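Oxidoreductase (Thermotoga maritima, PDB 1ZH8) binds NADP in a Rossmann-type domain and probably oxidises an alcohol group of a sugar-like substrate, or reduces the matching carbonyl, with it. Local coordinates at residues A[85-90]-A[108-113]; A[134-139]-A[311-316]. All blocks are in the same frame, centred on the assembly; numbering follows the deposited sequence.

Overall arrangement
Both contacts lie on the parallel sheet of the NADP-binding Rossmann domain, with centres about 10 Å apart. Contact 1 pairs strand 85-88 with strand 108-112, inside the sheet; contact 2 sets strand 136-139, the outermost strand on that side within the chain, against the start of helix 313-329. Strand 108-112 links them, since Cys-111 N lies 2.8 Å from Tyr-137 O and Cys-111 O lies 2.7 Å from Ala-139 N, probable hydrogen bonds. Along the chain they come in series: contact 1 closes a local beta-alpha-beta unit, whereas contact 2 spans 171 residues, which include most of the second sheet. The late helix thus returns to the edge of the nucleotide-binding domain.

Contact 1 (A[85-90]-A[108-113]); sequences AVDLTL and HVICEK. With NAP (NADP nicotinamide-adenine-dinucleotide phosphate), chain D.
Strands 85-88 and 108-112 are the parallel neighbours of a beta-alpha-beta crossover in the Rossmann fold, joined through helix 95-104, and their axes diverge by 17°. Val-86 and Leu-88 use both N and O in a ladder of four backbone hydrogen bonds, from Val-86 N to His-108 O (2.9 Å), through Ile-110 N and O, to Glu-112 N on Leu-88 O (3.2 Å); their register partners Val-109 and Cys-111 make none of these. On the face carrying Val-86 and Leu-88, the leucine branch CD1 lies across Val-109 CG1 at 3.4 Å and also meets Cys-111 SG; helices 95-104 and 74-79 cover this side. On the other face Asp-87 runs alongside Ile-110, its chi1 of 179° bringing OD1 to 3.6 Å from Ile-110 CG2, while OD2 is hydrogen-bonded to His-34. The same histidine binds Glu-112 OE2, so one ring ties the carboxylates of both segments.

At the C-terminal ends of the strands the chain grips the cofactor, as expected of this fold. Leu-90 O accepts from the ribose hydroxyl O3D of NADP at 2.8 Å, and Lys-113 O from O2D at 2.6 Å. Glu-112 OE1 receives the nicotinamide amide N7N at 3.2 Å, in a nearly straight bond of 171° at the hydrogen.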
loop_
_atom_site.group_PDB
_atom_site.type_symbol
_atom_site.label_atom_id
_atom_site.label_comp_id
_atom_site.label_asym_id
_atom_site.label_seq_id
_atom_site.Cartn_x
_atom_site.Cartn_y
_atom_site.Cartn_z
ATOM N N ALA A 85 -24.775 -34.822 8.057
ATOM C CA ALA A 85 -23.953 -33.646 8.266
ATOM C C ALA A 85 -24.822 -32.453 8.607
ATOM O O ALA A 85 -26.043 -32.460 8.392
ATOM C CB ALA A 85 -23.097 -33.343 7.012
ATOM N N VAL A 86 -24.182 -31.429 9.140
ATOM C CA VAL A 86 -24.866 -30.204 9.468
ATOM C C VAL A 86 -24.129 -29.018 8.840
ATOM O O VAL A 86 -22.909 -29.055 8.610
ATOM C CB VAL A 86 -25.059 -30.035 11.005
ATOM C CG1 VAL A 86 -25.965 -31.160 11.580
ATOM C CG2 VAL A 86 -23.715 -30.003 11.751
ATOM N N ASP A 87 -24.898 -27.993 8.509
ATOM C CA ASP A 87 -24.361 -26.775 7.946
ATOM C C ASP A 87 -24.548 -25.648 8.956
ATOM O O ASP A 87 -25.677 -25.298 9.300
ATOM C CB ASP A 87 -25.094 -26.483 6.635
ATOM C CG ASP A 87 -24.620 -25.211 5.955
ATOM O OD1 ASP A 87 -23.481 -24.759 6.248
ATOM O OD2 ASP A 87 -25.395 -24.669 5.116
ATOM N N LEU A 88 -23.446 -25.089 9.439
ATOM C CA LEU A 88 -23.533 -24.059 10.459
ATOM C C LEU A 88 -23.354 -22.688 9.844
ATOM O O LEU A 88 -22.286 -22.379 9.284
ATOM C CB LEU A 88 -22.514 -24.288 11.578
ATOM C CG LEU A 88 -22.304 -25.723 12.070
ATOM C CD1 LEU A 88 -21.131 -25.847 13.079
ATOM C CD2 LEU A 88 -23.589 -26.288 12.647
ATOM N N THR A 89 -24.407 -21.876 9.922
ATOM C CA THR A 89 -24.350 -20.483 9.477
ATOM C C THR A 89 -24.711 -19.600 10.660
ATOM O O THR A 89 -25.792 -19.005 10.715
ATOM C CB THR A 89 -25.312 -20.233 8.296
ATOM O OG1 THR A 89 -26.535 -20.952 8.522
ATOM C CG2 THR A 89 -24.682 -20.739 6.993
ATOM N N LEU A 90 -23.785 -19.523 11.610
ATOM C CA LEU A 90 -24.049 -18.977 12.930
ATOM C C LEU A 90 -23.147 -17.802 13.227
ATOM O O LEU A 90 -22.170 -17.559 12.485
ATOM C CB LEU A 90 -23.767 -20.048 13.972
ATOM C CG LEU A 90 -24.661 -21.269 13.834
ATOM C CD1 LEU A 90 -24.050 -22.428 14.569
ATOM C CD2 LEU A 90 -26.017 -20.953 14.369
ATOM N N HIS A 108 -20.748 -35.163 10.227
ATOM C CA HIS A 108 -19.885 -34.193 9.499
ATOM C C HIS A 108 -20.393 -32.772 9.660
ATOM O O HIS A 108 -21.585 -32.549 9.916
ATOM C CB HIS A 108 -19.807 -34.503 8.011
ATOM C CG HIS A 108 -19.427 -35.912 7.711
ATOM N ND1 HIS A 108 -18.118 -36.334 7.681
ATOM C CD2 HIS A 108 -20.185 -37.001 7.439
ATOM C CE1 HIS A 108 -18.086 -37.626 7.403
ATOM N NE2 HIS A 108 -19.327 -38.052 7.247
ATOM N N VAL A 109 -19.489 -31.815 9.504
ATOM C CA VAL A 109 -19.835 -30.403 9.642
ATOM C C VAL A 109 -19.257 -29.591 8.476
ATOM O O VAL A 109 -18.058 -29.675 8.196
ATOM C CB VAL A 109 -19.238 -29.763 10.933
ATOM C CG1 VAL A 109 -19.927 -28.442 11.224
ATOM C CG2 VAL A 109 -19.359 -30.665 12.116
ATOM N N ILE A 110 -20.115 -28.827 7.798
ATOM C CA ILE A 110 -19.663 -27.701 7.011
ATOM C C ILE A 110 -19.991 -26.404 7.749
ATOM O O ILE A 110 -21.119 -26.171 8.161
ATOM C CB ILE A 110 -20.199 -27.711 5.558
ATOM C CG1 ILE A 110 -19.671 -26.492 4.786
ATOM C CG2 ILE A 110 -21.730 -27.810 5.524
ATOM C CD1 ILE A 110 -19.791 -26.631 3.245
ATOM N N CYS A 111 -18.985 -25.567 7.931
ATOM C CA CYS A 111 -19.125 -24.415 8.785
ATOM C C CYS A 111 -18.565 -23.199 8.111
ATOM O O CYS A 111 -17.507 -23.247 7.478
ATOM C CB CYS A 111 -18.406 -24.659 10.112
ATOM S SG CYS A 111 -18.558 -23.306 11.300
ATOM N N GLU A 112 -19.283 -22.102 8.260
ATOM C CA GLU A 112 -18.918 -20.849 7.631
ATOM C C GLU A 112 -17.641 -20.256 8.210
ATOM O O GLU A 112 -17.283 -20.515 9.360
ATOM C CB GLU A 112 -20.074 -19.835 7.722
ATOM C CG GLU A 112 -21.007 -19.875 6.533
ATOM C CD GLU A 112 -20.327 -19.395 5.251
ATOM O OE1 GLU A 112 -19.185 -18.881 5.324
ATOM O OE2 GLU A 112 -20.913 -19.557 4.166
ATOM N N LYS A 113 -16.962 -19.463 7.388
ATOM C CA LYS A 113 -15.841 -18.666 7.849
ATOM C C LYS A 113 -16.396 -17.534 8.704
ATOM O O LYS A 113 -17.584 -17.237 8.621
ATOM C CB LYS A 113 -15.065 -18.094 6.648
ATOM C CG LYS A 113 -15.914 -17.632 5.440
ATOM C CD LYS A 113 -16.936 -16.513 5.763
ATOM C CE LYS A 113 -16.256 -15.227 6.168
ATOM N NZ LYS A 113 -17.192 -14.212 6.669
HETATM P PA NAP D . -27.155 -13.806 10.686
HETATM O O1A NAP D . -28.124 -13.298 9.680
HETATM O O2A NAP D . -27.224 -13.105 11.977
HETATM O O5B NAP D . -27.360 -15.391 10.821
HETATM C C5B NAP D . -27.104 -16.040 12.045
HETATM C C4B NAP D . -28.247 -17.000 12.311
HETATM O O4B NAP D . -27.934 -17.843 13.412
HETATM C C3B NAP D . -29.532 -16.267 12.680
HETATM O O3B NAP D . -30.561 -17.024 12.114
HETATM C C2B NAP D . -29.528 -16.397 14.194
HETATM O O2B NAP D . -30.677 -16.186 15.007
HETATM C C1B NAP D . -29.015 -17.814 14.333
HETATM N N9A NAP D . -28.558 -18.077 15.695
HETATM C C8A NAP D . -27.988 -17.195 16.585
HETATM N N7A NAP D . -27.704 -17.870 17.721
HETATM C C5A NAP D . -28.092 -19.163 17.562
HETATM C C6A NAP D . -28.048 -20.278 18.389
HETATM N N6A NAP D . -27.567 -20.190 19.617
HETATM N N1A NAP D . -28.507 -21.488 17.936
HETATM C C2A NAP D . -29.028 -21.587 16.669
HETATM N N3A NAP D . -29.084 -20.489 15.849
HETATM C C4A NAP D . -28.622 -19.301 16.290
HETATM O O3 NAP D . -25.676 -13.631 10.107
HETATM P PN NAP D . -25.174 -14.241 8.707
HETATM O O1N NAP D . -26.107 -15.240 8.095
HETATM O O2N NAP D . -24.732 -13.033 8.023
HETATM O O5D NAP D . -23.844 -15.065 9.091
HETATM C C5D NAP D . -23.845 -16.385 9.606
HETATM C C4D NAP D . -22.520 -17.054 9.249
HETATM O O4D NAP D . -22.353 -17.012 7.837
HETATM C C3D NAP D . -21.335 -16.294 9.854
HETATM O O3D NAP D . -20.364 -17.189 10.344
HETATM C C2D NAP D . -20.753 -15.504 8.707
HETATM O O2D NAP D . -19.362 -15.295 8.838
HETATM C C1D NAP D . -21.120 -16.378 7.517
HETATM N N1N NAP D . -21.226 -15.579 6.299
HETATM C C2N NAP D . -20.421 -15.905 5.245
HETATM C C3N NAP D . -20.469 -15.171 4.056
HETATM C C7N NAP D . -19.751 -15.662 2.823
HETATM O O7N NAP D . -19.829 -14.841 1.683
HETATM N N7N NAP D . -19.079 -16.830 2.813
HETATM C C4N NAP D . -21.363 -14.096 3.954
HETATM C C5N NAP D . -22.196 -13.777 5.034
HETATM C C6N NAP D . -22.117 -14.530 6.210
HETATM P P2B NAP D . -32.253 -16.138 14.680
HETATM O O1X NAP D . -32.862 -17.524 14.677
HETATM O O2X NAP D . -32.514 -15.508 13.330
HETATM O O3X NAP D . -32.833 -15.301 15.799
#

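Contact 2 (A[134-139]-A[311-316]); sequences KTVYIA and GSPVQA. With EDO (1,2-ethanediol), chain G.
A chi1 of -168° sets the Tyr-137 ring beside its own carbonyl carbon, and a chi2 of -72° turns one ring face to Gly-311, although CB leaves the strand away from that segment. Gly-311 CA sits 3.3 Å from the ring centroid and 10° off the normal, a CH-pi contact over the middle of the face. A CB on this glycine would clash with Tyr-137 CE2, so the close fit depends on the missing side chain. Beside it, Ile-138 N donates to Gly-311 O (2.8 Å), in the carbonyl plane on a lone pair, fixing the loop to strand 136-139.

Ile-138 and Val-136, which flank Tyr-137, pack on the helix start: Ile-138 CG2 on Ala-316 CB at 3.8 Å, Val-136 CG1 on Pro-313 CG at 4.0 Å. These residues seat the first turn of helix 313-329, whose N-cap Ser-312 accepts from Gln-315 N through OG (3.1 Å). Tyr-137 OH is hydrogen-bonded to Asp-297. Replacing Tyr-137 by a leucine would probably leave Gly-311 without its aromatic cover and Asp-297 without its hydroxyl partner. Buried Gly-311 is thus held at O by a directional bond and at CA by a ring face that admits no side chain, which fixes the start of helix 313-329 against strand 136-139.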
loop_
_atom_site.group_PDB
_atom_site.type_symbol
_atom_site.label_atom_id
_atom_site.label_comp_id
_atom_site.label_asym_id
_atom_site.label_seq_id
_atom_site.Cartn_x
_atom_site.Cartn_y
_atom_site.Cartn_z
ATOM N N LYS A 134 -14.742 -37.872 11.206
ATOM C CA LYS A 134 -15.722 -37.106 10.451
ATOM C C LYS A 134 -15.052 -35.882 9.825
ATOM O O LYS A 134 -13.993 -35.456 10.275
ATOM C CB LYS A 134 -16.844 -36.664 11.380
ATOM C CG LYS A 134 -17.377 -37.746 12.313
ATOM C CD LYS A 134 -17.794 -39.048 11.606
ATOM C CE LYS A 134 -19.028 -38.871 10.747
ATOM N NZ LYS A 134 -19.600 -40.214 10.442
ATOM N N THR A 135 -15.665 -35.319 8.787
ATOM C CA THR A 135 -15.099 -34.153 8.117
ATOM C C THR A 135 -15.531 -32.849 8.802
ATOM O O THR A 135 -16.731 -32.649 9.059
ATOM C CB THR A 135 -15.520 -34.083 6.634
ATOM O OG1 THR A 135 -15.077 -35.262 5.946
ATOM C CG2 THR A 135 -14.915 -32.832 5.954
ATOM N N VAL A 136 -14.546 -31.987 9.104
ATOM C CA VAL A 136 -14.820 -30.574 9.347
ATOM C C VAL A 136 -14.377 -29.785 8.117
ATOM O O VAL A 136 -13.216 -29.839 7.707
ATOM C CB VAL A 136 -14.128 -30.016 10.599
ATOM C CG1 VAL A 136 -14.507 -28.516 10.801
ATOM C CG2 VAL A 136 -14.522 -30.820 11.815
ATOM N N TYR A 137 -15.323 -29.049 7.537
ATOM C CA TYR A 137 -15.095 -28.289 6.340
ATOM C C TYR A 137 -15.440 -26.833 6.638
ATOM O O TYR A 137 -16.596 -26.535 6.915
ATOM C CB TYR A 137 -15.975 -28.850 5.231
ATOM C CG TYR A 137 -15.631 -28.330 3.862
ATOM C CD1 TYR A 137 -15.933 -27.010 3.491
ATOM C CD2 TYR A 137 -15.020 -29.151 2.927
ATOM C CE1 TYR A 137 -15.616 -26.524 2.224
ATOM C CE2 TYR A 137 -14.713 -28.680 1.657
ATOM C CZ TYR A 137 -15.014 -27.367 1.318
ATOM O OH TYR A 137 -14.698 -26.907 0.071
ATOM N N ILE A 138 -14.442 -25.938 6.628
ATOM C CA ILE A 138 -14.705 -24.504 6.804
ATOM C C ILE A 138 -14.891 -23.889 5.436
ATOM O O ILE A 138 -13.985 -23.942 4.586
ATOM C CB ILE A 138 -13.588 -23.723 7.517
ATOM C CG1 ILE A 138 -13.127 -24.435 8.793
ATOM C CG2 ILE A 138 -14.091 -22.284 7.827
ATOM C CD1 ILE A 138 -14.263 -24.719 9.844
ATOM N N ALA A 139 -16.068 -23.308 5.245
ATOM C CA ALA A 139 -16.565 -22.950 3.923
ATOM C C ALA A 139 -16.050 -21.571 3.531
ATOM O O ALA A 139 -16.731 -20.529 3.720
ATOM C CB ALA A 139 -18.117 -23.005 3.900
ATOM N N GLY A 311 -11.426 -26.902 1.946
ATOM C CA GLY A 311 -12.262 -26.681 3.124
ATOM C C GLY A 311 -11.500 -26.932 4.403
ATOM O O GLY A 311 -12.040 -26.808 5.488
ATOM N N SER A 312 -10.242 -27.323 4.263
ATOM C CA SER A 312 -9.326 -27.557 5.388
ATOM C C SER A 312 -9.364 -26.531 6.536
ATOM O O SER A 312 -9.134 -25.331 6.331
ATOM C CB SER A 312 -7.906 -27.615 4.835
ATOM O OG SER A 312 -6.977 -27.230 5.818
ATOM N N PRO A 313 -9.659 -26.994 7.753
ATOM C CA PRO A 313 -9.578 -26.111 8.929
ATOM C C PRO A 313 -8.229 -25.374 9.065
ATOM O O PRO A 313 -8.216 -24.203 9.443
ATOM C CB PRO A 313 -9.806 -27.080 10.108
ATOM C CG PRO A 313 -10.683 -28.136 9.536
ATOM C CD PRO A 313 -10.157 -28.338 8.114
ATOM N N VAL A 314 -7.123 -26.058 8.761
ATOM C CA VAL A 314 -5.776 -25.492 8.817
ATOM C C VAL A 314 -5.661 -24.282 7.891
ATOM O O VAL A 314 -5.084 -23.253 8.258
ATOM C CB VAL A 314 -4.704 -26.590 8.471
ATOM C CG1 VAL A 314 -3.293 -26.017 8.343
ATOM C CG2 VAL A 314 -4.698 -27.682 9.540
ATOM N N GLN A 315 -6.240 -24.389 6.696
ATOM C CA GLN A 315 -6.244 -23.274 5.727
ATOM C C GLN A 315 -6.976 -22.065 6.287
ATOM O O GLN A 315 -6.530 -20.918 6.128
ATOM C CB GLN A 315 -6.895 -23.692 4.399
ATOM C CG GLN A 315 -6.066 -24.652 3.534
ATOM C CD GLN A 315 -4.790 -23.999 3.062
ATOM O OE1 GLN A 315 -4.819 -22.911 2.478
ATOM N NE2 GLN A 315 -3.645 -24.633 3.357
ATOM N N ALA A 316 -8.098 -22.325 6.955
ATOM C CA ALA A 316 -8.945 -21.240 7.436
ATOM C C ALA A 316 -8.247 -20.585 8.608
ATOM O O ALA A 316 -8.334 -19.369 8.801
ATOM C CB ALA A 316 -10.301 -21.759 7.854
HETATM C C1 EDO G . -14.506 -39.487 5.046
HETATM O O1 EDO G . -15.934 -39.382 4.950
HETATM C C2 EDO G . -13.955 -38.377 5.942
HETATM O O2 EDO G . -14.850 -38.092 7.030
#